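Local coordinates for protein cysteine desulfurase (PDB 6A6E) that uses pyridoxal phosphate to take sulfur from cysteine, leaving alanine and an enzyme-bound persulfide, probably for iron-sulfur cluster assembly as in other SufS enzymes, at residues A[185-191]-A[341-347]; A[156-160]-A[383-387]; A[94-99]-A[279-284]; A[112-117]-A[255-261]. All coordinates share one frame. Residue numbers count along the deposited sequence, not the author numbering.

Interaction 1. Residues A[185-191]-A[341-347]; sequences QSNVTGQ and SHKSLVS
The oddest feature is G190, pressed so tightly against 341-347 that a CB would clash with H342 CD2 and the carbonyl oxygens of K343 and L345; with phi/psi of 78/1, only glycine fits. Its O accepts a nearly straight hydrogen bond from K343 N (2.9 Å), and the CA atoms of Q191 and H342 lie 4.6 Å apart in a single beta bridge. H342 (chi1 t) lays one ring face under T189 O and G190 CA, while its NE2 bonds back to L345 O at 2.6 Å. The 185-191 loop is folded by its own hydroxyls: S186 OG accepts from V188 N (3.0 Å) and T189 N (2.9 Å), and T189 OG1 from Q191 N (3.1 Å) in an ST turn. Small polar residues suit such tight bends. V188 O takes the S347 OG proton (2.7 Å), and a water links it to S347 N. The end of the L345 side chain (p, p) turns to the loop, its CD1 3.3 Å from V188 O and 3.5 Å from G190 N. Q185, extended (t, t), gives S344 OG a weak bond from NE2 (3.2 Å), with OE1 held by H217. Q185 and N187 touch PLP, so the loop bordering the cofactor also packs on the C-terminal small domain of this fold type I enzyme. Strand 345-350 runs beside strand 396-400, which L345 and S347 touch; helix 308-327 packs on H342 and K343, and helix 378-387 on V188.

Interaction 2. Residues A[156-160]-A[383-387]; sequences ADEKG and VLAKG
E158, V383 and G387 lose the most surface where a tight turn settles on the C-terminal part of helix 378-387. E158 occupies the second position of a type I turn from D157 to G160, closed by G160 N to D157 O at 2.8 Å. D157, with chi1 p, accepts through OD1 from K159 N (3.0 Å) in an Asx turn and also from V161 N, a role an aspartate fills well. G160, at phi/psi 85/14, can take a conformation that would jam a CB against the preceding carbonyl. The turn brings E158 CA within 4.6 Å of G387 CA. E158 O meets G387 CA at 3.6 Å in a CA-H...O contact; a CB on G387 would strike that oxygen at 2.3 Å, hence glycine. The E158 side chain (p, t) lays its CB 3.8 Å from G387 CA. In fold type I terms, the turn follows edge strand 150-154 of the large-domain sheet, whereas the helix belongs to the C-terminal small domain, so the contact bridges the two. V383 (t) points at the turn, with CG1 3.2 Å from D157 O and 4.2 Å from A156 CB, and it also packs on F271 of the second subunit. L384 CD2 lies 3.7 Å from G160 N. One water donates to both E158 O and L384 O (2.7 Å each); a second accepts from K159 NZ (2.8 Å) and donates weakly to G387 O (3.1 Å), and K159 NZ also bonds V334 O.

Interaction 3. Residues A[94-99]-A[279-284]; sequences SEEIIF and LPYRFE
This is a buried contact of mixed character, in which the loop 279-284 packs along the outer edge strand 97-100 and the 3-10 turn before it. E284, reaching in with chi1 m and chi2 t, accepts from F99 N through OE2 at 2.9 Å, satisfying an edge-strand amide; the same carboxylate is salt-bridged to R83 and bonded to Y79 OH, so its buried charge is balanced. A water donates to F99 O (2.9 Å) and F283 O (2.7 Å). P280, preceded by a cis peptide, faces the strand, its CB 3.4 Å from I97 O, and its CA is 4.8 Å from E95 CA. The compact ring suits this narrow space. L279 CB lies 3.7 Å from E95 O. I98 (m, t) adds apolar packing: its CD1 meets F283 CD2 at 3.8 Å and its CG1 lies 4.4 Å from P280 CB. The backbone of I98 is hydrogen-bonded to L246 of strand 244-248, as expected at the margin of the central seven-stranded sheet of a fold type I PLP enzyme.

Interaction 4. Residues A[112-117]-A[255-261]; sequences NSLAKS and QLEPFLY
K116 NZ makes three hydrogen bonds to 255-261: to P258 O and F259 O, both 3.0 Å, and to Y261 OH, 2.9 Å. A long, flexible lysine (m, t, m, t) can reach this cluster of acceptors from the C-terminal end of helix 103-116, the helix whose opening residues T103 and T104 line the PLP pocket of this fold type I enzyme. Y261 OH in turn donates to E257 OE2 (2.6 Å), and E257 OE1 is salt-bridged to R142 of the second subunit, so the network runs into the dimer interface. One turn of helix apart, two serines grip the same irregular segment. S117 OG accepts from E257 N (2.8 Å) while donating to S113 O (2.7 Å); S113 OG lies 2.9 Å from E257 O, though F109 O competes for its proton. Small hydroxyls allow close approach: S113 and F259 CA atoms are 5.3 Å apart, S117 and E257 5.2 Å. Around these bonds, F259 (chi1 t) sets CE1 3.5 Å from N112 ND2, which bonds N108 O, and its ring meets F259 of the second subunit. The end of the L256 side chain turns to the helix, with CD2 3.6 Å from S117 OG and 3.8 Å from L114 CD2.

In the fold
The first segments come in the order 94-99, 112-117, 156-160, 185-191, then their partners 255-261, 279-284, 341-347, 383-387. Hence interaction 4 nests inside interaction 3 and interaction 1 inside interaction 2, while each of the first pair crosses each of the second. Interactions 1 and 2, centres 14 Å apart, touch through T189 and G160 and join large domain to small. Interactions 3 and 4, centres 13 Å apart, meet where F283 packs on 256-258, within the large domain. Centres of one pair lie 31 to 39 Å from those of the other. Edge strand 97-100 leads into helix 103-116; interaction 2 follows the other edge strand, 150-154, and interaction 1 inner strand 179-183. Interaction 1 comes nearest a bound PLP.

Interaction 1. Residues A[185-191]-A[341-347]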
# COMPACT_ATOMS: atom_id res chain seq x y z
N GLN A 185 2.25 -20.68 9.63
CA GLN A 185 3.58 -21.30 9.59
C GLN A 185 4.63 -20.29 10.03
O GLN A 185 4.63 -19.15 9.52
CB GLN A 185 3.93 -21.74 8.16
CG GLN A 185 5.35 -22.29 7.99
CD GLN A 185 5.71 -22.59 6.56
OE1 GLN A 185 5.01 -22.18 5.65
NE2 GLN A 185 6.76 -23.34 6.34
N SER A 186 5.51 -20.70 10.96
CA SER A 186 6.53 -19.82 11.52
C SER A 186 7.58 -19.52 10.48
O SER A 186 8.03 -20.41 9.75
CB SER A 186 7.16 -20.40 12.79
OG SER A 186 8.34 -19.69 13.21
N ASN A 187 7.95 -18.24 10.45
CA ASN A 187 9.03 -17.73 9.62
C ASN A 187 10.42 -18.03 10.22
O ASN A 187 11.40 -17.68 9.59
CB ASN A 187 8.90 -16.21 9.41
CG ASN A 187 9.19 -15.41 10.65
OD1 ASN A 187 8.66 -15.72 11.70
ND2 ASN A 187 10.02 -14.36 10.55
N VAL A 188 10.47 -18.64 11.41
CA VAL A 188 11.72 -19.04 12.10
C VAL A 188 11.87 -20.56 12.31
O VAL A 188 12.87 -21.16 11.92
CB VAL A 188 11.83 -18.34 13.45
CG1 VAL A 188 13.08 -18.80 14.19
CG2 VAL A 188 11.91 -16.82 13.26
N THR A 189 10.84 -21.18 12.86
CA THR A 189 10.87 -22.63 13.06
C THR A 189 10.52 -23.43 11.85
O THR A 189 10.86 -24.61 11.78
CB THR A 189 9.99 -23.08 14.20
OG1 THR A 189 8.60 -22.99 13.81
CG2 THR A 189 10.25 -22.29 15.42
N GLY A 190 9.82 -22.82 10.88
CA GLY A 190 9.36 -23.55 9.67
C GLY A 190 8.11 -24.41 9.95
O GLY A 190 7.62 -25.11 9.08
N GLN A 191 7.60 -24.38 11.18
CA GLN A 191 6.51 -25.29 11.55
C GLN A 191 5.17 -24.86 10.95
O GLN A 191 4.67 -23.77 11.28
CB GLN A 191 6.34 -25.37 13.08
CG GLN A 191 5.30 -26.43 13.47
CD GLN A 191 4.98 -26.52 14.93
OE1 GLN A 191 5.50 -25.74 15.73
NE2 GLN A 191 4.06 -27.45 15.30
N SER A 341 5.94 -31.54 9.71
CA SER A 341 5.44 -30.17 9.87
C SER A 341 6.48 -29.08 9.48
O SER A 341 6.09 -27.92 9.20
CB SER A 341 4.89 -29.89 11.29
OG SER A 341 5.94 -29.61 12.23
N HIS A 342 7.77 -29.43 9.42
CA HIS A 342 8.82 -28.43 9.18
C HIS A 342 8.94 -28.22 7.69
O HIS A 342 9.28 -29.15 6.98
CB HIS A 342 10.16 -28.92 9.76
CG HIS A 342 11.21 -27.85 9.87
ND1 HIS A 342 11.92 -27.63 11.03
CD2 HIS A 342 11.68 -26.95 8.96
CE1 HIS A 342 12.77 -26.62 10.84
NE2 HIS A 342 12.64 -26.19 9.60
N LYS A 343 8.63 -27.03 7.19
CA LYS A 343 8.74 -26.78 5.75
C LYS A 343 9.36 -25.45 5.46
O LYS A 343 9.46 -24.65 6.34
CB LYS A 343 7.33 -26.81 5.13
CG LYS A 343 6.67 -28.20 5.20
CD LYS A 343 7.08 -29.00 3.98
CE LYS A 343 6.68 -30.48 3.97
NZ LYS A 343 7.06 -31.28 5.17
N SER A 344 9.85 -25.27 4.24
CA SER A 344 10.22 -23.97 3.62
C SER A 344 11.57 -23.45 4.03
O SER A 344 12.25 -22.82 3.20
CB SER A 344 9.27 -22.82 4.01
OG SER A 344 8.07 -23.03 3.44
N LEU A 345 11.91 -23.60 5.30
CA LEU A 345 13.06 -22.91 5.86
C LEU A 345 13.67 -23.59 7.08
O LEU A 345 12.97 -24.27 7.83
CB LEU A 345 12.64 -21.49 6.25
CG LEU A 345 11.54 -21.36 7.32
CD1 LEU A 345 12.14 -21.28 8.70
CD2 LEU A 345 10.57 -20.17 7.08
N VAL A 346 14.96 -23.30 7.29
CA VAL A 346 15.73 -23.80 8.39
C VAL A 346 16.48 -22.68 9.04
O VAL A 346 17.29 -22.04 8.40
CB VAL A 346 16.73 -24.88 7.89
CG1 VAL A 346 17.60 -25.45 9.04
CG2 VAL A 346 15.92 -25.99 7.31
N SER A 347 16.18 -22.44 10.30
CA SER A 347 16.91 -21.50 11.10
C SER A 347 17.94 -22.31 11.91
O SER A 347 17.60 -23.40 12.43
CB SER A 347 15.97 -20.73 12.04
OG SER A 347 15.15 -19.81 11.24
O HOH W 1 13.98 -23.68 11.44

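Interaction 2. Residues A[156-160]-A[383-387]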
# COMPACT_ATOMS: atom_id res chain seq x y z
N ALA A 156 5.67 -22.35 23.48
CA ALA A 156 6.46 -23.18 22.64
C ALA A 156 7.47 -23.92 23.50
O ALA A 156 7.76 -23.46 24.61
CB ALA A 156 7.22 -22.34 21.65
N ASP A 157 8.01 -25.03 22.98
CA ASP A 157 9.00 -25.76 23.72
C ASP A 157 10.38 -25.13 23.41
O ASP A 157 10.48 -24.08 22.72
CB ASP A 157 8.91 -27.30 23.48
CG ASP A 157 9.45 -27.75 22.13
OD1 ASP A 157 10.04 -26.93 21.37
OD2 ASP A 157 9.32 -28.97 21.80
N GLU A 158 11.43 -25.80 23.88
CA GLU A 158 12.72 -25.17 23.96
C GLU A 158 13.41 -25.23 22.61
O GLU A 158 14.44 -24.60 22.44
CB GLU A 158 13.56 -25.77 25.11
CG GLU A 158 14.09 -27.16 24.89
CD GLU A 158 14.97 -27.66 26.07
OE1 GLU A 158 14.95 -27.07 27.20
OE2 GLU A 158 15.69 -28.65 25.84
N LYS A 159 12.82 -25.95 21.65
CA LYS A 159 13.22 -25.91 20.25
C LYS A 159 12.28 -24.96 19.40
O LYS A 159 12.39 -24.88 18.19
CB LYS A 159 13.28 -27.33 19.69
CG LYS A 159 14.56 -28.10 20.01
CD LYS A 159 15.75 -27.61 19.19
CE LYS A 159 17.01 -28.46 19.38
NZ LYS A 159 18.16 -27.84 18.62
N GLY A 160 11.34 -24.30 20.06
CA GLY A 160 10.40 -23.42 19.41
C GLY A 160 9.15 -24.08 18.83
O GLY A 160 8.44 -23.47 18.09
N VAL A 383 12.99 -17.83 24.00
CA VAL A 383 12.62 -19.23 24.07
C VAL A 383 13.70 -20.14 23.50
O VAL A 383 14.02 -21.15 24.09
CB VAL A 383 11.25 -19.48 23.35
CG1 VAL A 383 10.87 -20.96 23.31
CG2 VAL A 383 10.16 -18.62 24.00
N LEU A 384 14.27 -19.83 22.34
CA LEU A 384 15.29 -20.73 21.76
C LEU A 384 16.61 -20.78 22.59
O LEU A 384 17.33 -21.79 22.58
CB LEU A 384 15.62 -20.34 20.32
CG LEU A 384 14.46 -20.30 19.33
CD1 LEU A 384 14.96 -19.83 17.97
CD2 LEU A 384 13.85 -21.66 19.19
N ALA A 385 16.91 -19.69 23.26
CA ALA A 385 18.09 -19.57 24.07
C ALA A 385 18.08 -20.64 25.16
O ALA A 385 19.07 -21.31 25.35
CB ALA A 385 18.17 -18.18 24.66
N LYS A 386 16.93 -20.86 25.81
CA LYS A 386 16.83 -21.89 26.85
C LYS A 386 17.18 -23.28 26.37
O LYS A 386 17.80 -24.02 27.10
CB LYS A 386 15.47 -21.90 27.51
CG LYS A 386 15.12 -20.64 28.27
CD LYS A 386 13.77 -20.86 28.97
CE LYS A 386 12.90 -19.62 28.96
NZ LYS A 386 13.51 -18.52 29.75
N GLY A 387 16.83 -23.65 25.15
CA GLY A 387 17.23 -24.96 24.64
C GLY A 387 18.54 -25.05 23.90
O GLY A 387 18.92 -26.12 23.45
O HOH W 2 16.68 -24.01 21.15
O HOH W 3 18.74 -25.77 20.41

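Interaction 3. Residues A[94-99]-A[279-284]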
# COMPACT_ATOMS: atom_id res chain seq x y z
N SER A 94 -15.77 -13.71 -3.88
CA SER A 94 -15.10 -12.43 -4.20
C SER A 94 -15.39 -11.30 -3.21
O SER A 94 -14.49 -10.52 -2.95
CB SER A 94 -15.39 -11.98 -5.63
OG SER A 94 -16.74 -11.55 -5.80
N GLU A 95 -16.59 -11.25 -2.61
CA GLU A 95 -16.90 -10.18 -1.66
C GLU A 95 -16.23 -10.38 -0.27
O GLU A 95 -16.31 -9.53 0.55
CB GLU A 95 -18.45 -9.95 -1.54
CG GLU A 95 -19.15 -10.82 -0.51
CD GLU A 95 -20.68 -10.96 -0.75
OE1 GLU A 95 -21.47 -10.08 -0.29
OE2 GLU A 95 -21.12 -12.01 -1.34
N GLU A 96 -15.57 -11.54 -0.07
CA GLU A 96 -14.80 -11.83 1.13
C GLU A 96 -13.30 -11.50 1.02
O GLU A 96 -12.52 -11.71 1.99
CB GLU A 96 -14.99 -13.35 1.48
CG GLU A 96 -16.46 -13.70 1.71
CD GLU A 96 -16.69 -15.18 2.05
OE1 GLU A 96 -16.14 -16.07 1.36
OE2 GLU A 96 -17.40 -15.41 3.04
N ILE A 97 -12.89 -11.04 -0.16
CA ILE A 97 -11.52 -10.66 -0.42
C ILE A 97 -11.39 -9.12 -0.41
O ILE A 97 -12.03 -8.40 -1.22
CB ILE A 97 -11.12 -11.19 -1.76
CG1 ILE A 97 -11.19 -12.74 -1.76
CG2 ILE A 97 -9.70 -10.80 -2.14
CD1 ILE A 97 -10.37 -13.46 -0.69
N ILE A 98 -10.56 -8.63 0.52
CA ILE A 98 -10.22 -7.25 0.63
C ILE A 98 -8.76 -7.05 0.32
O ILE A 98 -7.93 -7.75 0.87
CB ILE A 98 -10.51 -6.79 2.04
CG1 ILE A 98 -12.02 -7.08 2.28
CG2 ILE A 98 -10.18 -5.33 2.20
CD1 ILE A 98 -12.28 -7.21 3.74
N PHE A 99 -8.46 -6.15 -0.62
CA PHE A 99 -7.06 -5.79 -0.92
C PHE A 99 -6.55 -4.78 0.11
O PHE A 99 -7.28 -3.85 0.54
CB PHE A 99 -6.87 -5.29 -2.36
CG PHE A 99 -6.99 -6.34 -3.40
CD1 PHE A 99 -6.10 -7.39 -3.45
CD2 PHE A 99 -7.99 -6.26 -4.37
CE1 PHE A 99 -6.17 -8.34 -4.44
CE2 PHE A 99 -8.11 -7.23 -5.34
CZ PHE A 99 -7.19 -8.28 -5.37
N LEU A 279 -20.01 -4.83 0.65
CA LEU A 279 -18.77 -5.63 0.63
C LEU A 279 -18.39 -5.85 -0.80
O LEU A 279 -19.27 -6.00 -1.63
CB LEU A 279 -18.97 -7.03 1.25
CG LEU A 279 -19.34 -7.11 2.73
CD1 LEU A 279 -19.28 -8.55 3.24
CD2 LEU A 279 -18.46 -6.27 3.58
N PRO A 280 -17.11 -5.89 -1.15
CA PRO A 280 -15.93 -5.71 -0.29
C PRO A 280 -15.47 -4.25 -0.14
O PRO A 280 -14.55 -3.93 0.62
CB PRO A 280 -14.84 -6.43 -1.10
CG PRO A 280 -15.23 -6.25 -2.54
CD PRO A 280 -16.74 -6.30 -2.52
N TYR A 281 -16.15 -3.38 -0.87
CA TYR A 281 -15.74 -1.98 -1.08
C TYR A 281 -15.77 -1.18 0.20
O TYR A 281 -15.00 -0.21 0.38
CB TYR A 281 -16.66 -1.33 -2.13
CG TYR A 281 -16.85 -2.14 -3.41
CD1 TYR A 281 -15.76 -2.49 -4.23
CD2 TYR A 281 -18.12 -2.57 -3.79
CE1 TYR A 281 -15.95 -3.25 -5.35
CE2 TYR A 281 -18.30 -3.32 -4.94
CZ TYR A 281 -17.22 -3.64 -5.71
OH TYR A 281 -17.44 -4.38 -6.83
N ARG A 282 -16.64 -1.59 1.11
CA ARG A 282 -16.63 -1.07 2.47
C ARG A 282 -15.27 -0.98 3.16
O ARG A 282 -15.06 -0.09 4.04
CB ARG A 282 -17.56 -1.93 3.33
CG ARG A 282 -17.63 -1.55 4.78
CD ARG A 282 -18.63 -2.46 5.53
NE ARG A 282 -19.91 -2.25 4.91
CZ ARG A 282 -21.00 -2.96 5.13
NH1 ARG A 282 -21.02 -3.99 5.99
NH2 ARG A 282 -22.08 -2.62 4.44
N PHE A 283 -14.37 -1.92 2.83
CA PHE A 283 -13.10 -2.02 3.51
C PHE A 283 -11.90 -1.62 2.65
O PHE A 283 -10.76 -1.87 3.04
CB PHE A 283 -12.90 -3.43 4.07
CG PHE A 283 -13.97 -3.82 5.04
CD1 PHE A 283 -14.04 -3.20 6.24
CD2 PHE A 283 -14.96 -4.71 4.70
CE1 PHE A 283 -15.02 -3.49 7.14
CE2 PHE A 283 -15.97 -5.03 5.60
CZ PHE A 283 -16.00 -4.40 6.84
N GLU A 284 -12.19 -0.96 1.52
CA GLU A 284 -11.19 -0.32 0.64
C GLU A 284 -11.34 1.20 0.54
O GLU A 284 -12.15 1.68 -0.18
CB GLU A 284 -11.22 -0.98 -0.76
CG GLU A 284 -10.74 -2.44 -0.67
CD GLU A 284 -10.74 -3.27 -1.97
OE1 GLU A 284 -10.96 -2.71 -3.09
OE2 GLU A 284 -10.42 -4.48 -1.87
O HOH W 4 -8.07 -2.03 2.64

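Interaction 4. Residues A[112-117]-A[255-261]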
# COMPACT_ATOMS: atom_id res chain seq x y z
N ASN A 112 -7.88 -3.18 15.34
CA ASN A 112 -8.61 -1.96 15.44
C ASN A 112 -10.09 -2.15 15.11
O ASN A 112 -10.96 -1.54 15.82
CB ASN A 112 -8.03 -0.82 14.58
CG ASN A 112 -6.73 -0.33 15.06
OD1 ASN A 112 -6.67 0.53 15.96
ND2 ASN A 112 -5.61 -0.85 14.46
N SER A 113 -10.41 -2.86 14.03
CA SER A 113 -11.81 -3.03 13.69
C SER A 113 -12.52 -3.91 14.76
O SER A 113 -13.65 -3.61 15.13
CB SER A 113 -12.06 -3.63 12.31
OG SER A 113 -11.57 -2.70 11.30
N LEU A 114 -11.90 -4.98 15.24
CA LEU A 114 -12.58 -5.77 16.30
C LEU A 114 -12.91 -4.92 17.55
O LEU A 114 -14.00 -5.06 18.13
CB LEU A 114 -11.85 -7.04 16.63
CG LEU A 114 -11.82 -8.03 15.45
CD1 LEU A 114 -10.69 -9.00 15.66
CD2 LEU A 114 -13.09 -8.78 15.12
N ALA A 115 -12.02 -4.03 17.95
CA ALA A 115 -12.24 -3.20 19.12
C ALA A 115 -13.32 -2.12 18.88
O ALA A 115 -14.18 -1.86 19.72
CB ALA A 115 -10.95 -2.53 19.55
N LYS A 116 -13.32 -1.52 17.70
CA LYS A 116 -14.29 -0.49 17.39
C LYS A 116 -15.66 -1.04 17.16
O LYS A 116 -16.61 -0.31 17.26
CB LYS A 116 -13.89 0.32 16.12
CG LYS A 116 -12.67 1.26 16.29
CD LYS A 116 -12.59 2.29 15.12
CE LYS A 116 -12.14 1.70 13.75
NZ LYS A 116 -11.76 2.65 12.58
N SER A 117 -15.74 -2.28 16.74
CA SER A 117 -17.00 -2.90 16.50
C SER A 117 -17.64 -3.42 17.82
O SER A 117 -18.70 -4.02 17.77
CB SER A 117 -16.85 -4.09 15.57
OG SER A 117 -16.18 -3.77 14.34
N GLN A 255 -20.54 -7.14 9.88
CA GLN A 255 -20.74 -6.53 11.18
C GLN A 255 -19.53 -5.67 11.66
O GLN A 255 -19.55 -5.08 12.77
CB GLN A 255 -21.07 -7.64 12.20
CG GLN A 255 -22.33 -8.46 11.85
CD GLN A 255 -23.56 -7.58 11.67
OE1 GLN A 255 -24.17 -7.55 10.62
NE2 GLN A 255 -23.89 -6.83 12.70
N LEU A 256 -18.49 -5.55 10.82
CA LEU A 256 -17.25 -4.95 11.30
C LEU A 256 -17.25 -3.50 10.94
O LEU A 256 -17.57 -3.19 9.78
CB LEU A 256 -16.04 -5.57 10.62
CG LEU A 256 -15.24 -6.73 11.12
CD1 LEU A 256 -13.96 -6.79 10.26
CD2 LEU A 256 -14.92 -6.61 12.61
N GLU A 257 -16.91 -2.62 11.89
CA GLU A 257 -16.57 -1.23 11.59
C GLU A 257 -15.32 -1.14 10.61
O GLU A 257 -14.33 -1.84 10.82
CB GLU A 257 -16.27 -0.45 12.88
CG GLU A 257 -15.82 1.03 12.70
CD GLU A 257 -16.93 2.00 12.29
OE1 GLU A 257 -18.11 1.62 12.30
OE2 GLU A 257 -16.64 3.14 11.91
N PRO A 258 -15.40 -0.29 9.58
CA PRO A 258 -14.21 -0.18 8.67
C PRO A 258 -13.02 0.24 9.47
O PRO A 258 -13.16 1.00 10.45
CB PRO A 258 -14.62 0.89 7.69
CG PRO A 258 -16.15 0.77 7.62
CD PRO A 258 -16.58 0.39 9.03
N PHE A 259 -11.84 -0.21 9.06
CA PHE A 259 -10.60 0.26 9.66
C PHE A 259 -10.27 1.74 9.21
O PHE A 259 -10.17 2.65 10.02
CB PHE A 259 -9.44 -0.73 9.28
CG PHE A 259 -8.14 -0.38 9.84
CD1 PHE A 259 -8.05 0.28 11.04
CD2 PHE A 259 -6.98 -0.61 9.11
CE1 PHE A 259 -6.83 0.63 11.58
CE2 PHE A 259 -5.75 -0.29 9.66
CZ PHE A 259 -5.68 0.31 10.88
N LEU A 260 -10.07 1.92 7.93
CA LEU A 260 -9.81 3.17 7.29
C LEU A 260 -11.06 3.73 6.61
O LEU A 260 -11.93 2.97 6.10
CB LEU A 260 -8.75 3.00 6.21
CG LEU A 260 -7.43 2.31 6.59
CD1 LEU A 260 -6.43 2.26 5.43
CD2 LEU A 260 -6.87 2.99 7.80
N TYR A 261 -11.09 5.08 6.52
CA TYR A 261 -12.18 5.81 5.89
C TYR A 261 -11.73 6.73 4.82
O TYR A 261 -10.62 7.21 4.85
CB TYR A 261 -12.83 6.66 6.97
CG TYR A 261 -13.20 5.93 8.23
CD1 TYR A 261 -14.38 5.21 8.31
CD2 TYR A 261 -12.39 6.01 9.38
CE1 TYR A 261 -14.73 4.54 9.50
CE2 TYR A 261 -12.73 5.35 10.55
CZ TYR A 261 -13.89 4.66 10.63
OH TYR A 261 -14.18 4.01 11.83